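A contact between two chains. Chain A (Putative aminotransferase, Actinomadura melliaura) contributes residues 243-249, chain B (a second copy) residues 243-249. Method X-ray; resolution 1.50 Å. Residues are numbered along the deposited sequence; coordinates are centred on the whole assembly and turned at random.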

# COMPACT_ATOMS: atom_id res chain seq x y z
N ASP A 243 12.11 0.28 6.89
CA ASP A 243 13.40 -0.38 7.10
C ASP A 243 13.31 -1.90 7.24
O ASP A 243 14.26 -2.60 6.89
CB ASP A 243 14.10 0.21 8.33
CG ASP A 243 14.94 1.44 7.99
OD1 ASP A 243 14.72 2.05 6.92
OD2 ASP A 243 15.81 1.80 8.81
N LEU A 244 12.20 -2.43 7.75
CA LEU A 244 12.05 -3.89 7.84
C LEU A 244 12.23 -4.54 6.47
O LEU A 244 12.99 -5.52 6.31
CB LEU A 244 10.68 -4.26 8.42
CG LEU A 244 10.28 -5.73 8.42
CD1 LEU A 244 11.22 -6.57 9.29
CD2 LEU A 244 8.83 -5.88 8.88
N ASN A 245 11.56 -3.99 5.47
CA ASN A 245 11.63 -4.57 4.14
C ASN A 245 12.92 -4.21 3.44
O ASN A 245 13.48 -5.03 2.72
CB ASN A 245 10.40 -4.15 3.34
CG ASN A 245 9.13 -4.62 4.02
OD1 ASN A 245 8.46 -3.85 4.71
ND2 ASN A 245 8.82 -5.91 3.88
N ALA A 246 13.44 -3.01 3.68
CA ALA A 246 14.74 -2.66 3.08
C ALA A 246 15.84 -3.59 3.59
O ALA A 246 16.75 -3.95 2.84
CB ALA A 246 15.09 -1.21 3.36
N ALA A 247 15.76 -3.99 4.86
CA ALA A 247 16.76 -4.90 5.43
C ALA A 247 16.76 -6.25 4.71
O ALA A 247 17.81 -6.81 4.43
CB ALA A 247 16.51 -5.10 6.92
N ILE A 248 15.56 -6.74 4.40
CA ILE A 248 15.42 -8.00 3.69
C ILE A 248 15.99 -7.88 2.27
O ILE A 248 16.74 -8.75 1.83
CB ILE A 248 13.95 -8.46 3.67
CG1 ILE A 248 13.49 -8.73 5.11
CG2 ILE A 248 13.78 -9.70 2.79
CD1 ILE A 248 11.99 -8.95 5.24
N GLY A 249 15.66 -6.79 1.59
CA GLY A 249 16.23 -6.53 0.28
C GLY A 249 17.74 -6.47 0.30
O GLY A 249 18.40 -7.03 -0.58
N ASP B 243 2.20 -12.43 5.66
CA ASP B 243 2.54 -13.18 6.87
C ASP B 243 3.71 -12.58 7.64
O ASP B 243 3.77 -12.74 8.86
CB ASP B 243 2.87 -14.64 6.52
CG ASP B 243 1.63 -15.53 6.49
OD1 ASP B 243 0.50 -14.99 6.41
OD2 ASP B 243 1.78 -16.76 6.54
N LEU B 244 4.63 -11.90 6.97
CA LEU B 244 5.73 -11.26 7.69
C LEU B 244 5.19 -10.29 8.75
O LEU B 244 5.60 -10.30 9.92
CB LEU B 244 6.66 -10.53 6.72
CG LEU B 244 7.76 -9.66 7.32
CD1 LEU B 244 8.73 -10.50 8.14
CD2 LEU B 244 8.48 -8.94 6.18
N ASN B 245 4.25 -9.46 8.34
CA ASN B 245 3.71 -8.48 9.26
C ASN B 245 2.70 -9.10 10.22
O ASN B 245 2.65 -8.70 11.39
CB ASN B 245 3.14 -7.30 8.47
CG ASN B 245 4.21 -6.61 7.68
OD1 ASN B 245 5.00 -5.84 8.22
ND2 ASN B 245 4.29 -6.93 6.41
N ALA B 246 1.95 -10.10 9.78
CA ALA B 246 1.03 -10.76 10.70
C ALA B 246 1.78 -11.44 11.85
O ALA B 246 1.32 -11.44 12.99
CB ALA B 246 0.16 -11.77 9.95
N ALA B 247 2.95 -11.98 11.54
CA ALA B 247 3.78 -12.64 12.55
C ALA B 247 4.21 -11.65 13.64
O ALA B 247 4.22 -11.98 14.83
CB ALA B 247 5.00 -13.26 11.89
N ILE B 248 4.57 -10.44 13.22
CA ILE B 248 4.97 -9.40 14.17
C ILE B 248 3.78 -9.00 15.04
O ILE B 248 3.90 -8.88 16.26
CB ILE B 248 5.56 -8.18 13.43
CG1 ILE B 248 6.85 -8.60 12.71
CG2 ILE B 248 5.83 -7.05 14.41
CD1 ILE B 248 7.38 -7.54 11.75
N GLY B 249 2.62 -8.83 14.41
CA GLY B 249 1.40 -8.55 15.14
C GLY B 249 1.07 -9.62 16.17
O GLY B 249 0.70 -9.31 17.31

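The same short helical segment from two copies of the protein meets itself here, and the contact is small and almost wholly apolar. The helix axes come no closer than 12.4 Å, so the backbones stay well apart and long side chains must span the gap; no hydrogen bond crosses it.

Leucine suits the centre. In Leu A244 and Leu B244 the CA-to-CB bond points toward the other helix, and each side chain adopts the t, p rotamer, one of the two conformations leucine favours in helices. This setting carries the CD2 methyls to the middle of the contact, where CD2 of Leu A244 lies 4.1 Å from CD2 of Leu B244, an ordinary van der Waals separation.

One turn further along, isoleucine completes the patch. In Ile A248 and Ile B248 the CA-to-CB bond also points toward the partner, with chi1 in m and chi2 in t. The m setting is the usual one for isoleucine on a helix, and the t setting extends the chain so that its terminal methyl reaches across. CD1 of Ile A248 thus comes within 3.6 Å of CD2 of Leu B244, and CD1 of Ile B248 lies equally close, 3.6 Å, to CD2 of Leu A244. The CD2 methyl of each leucine therefore packs against both a leucine and an isoleucine of the other chain.

Asn A245 and Asn B245 lie beside this apolar group. Their CA-to-CB bonds run sideways, but chi1 near -60° brings the side-chain ends nearer the partner. ND2 of Asn A245 sits 3.8 Å from CD2 of Leu B244, a packing contact, while its hydrogen-bonding need is met elsewhere in the structure. A partly exposed amide suits such a position, since it can pack against a methyl and still find a polar partner.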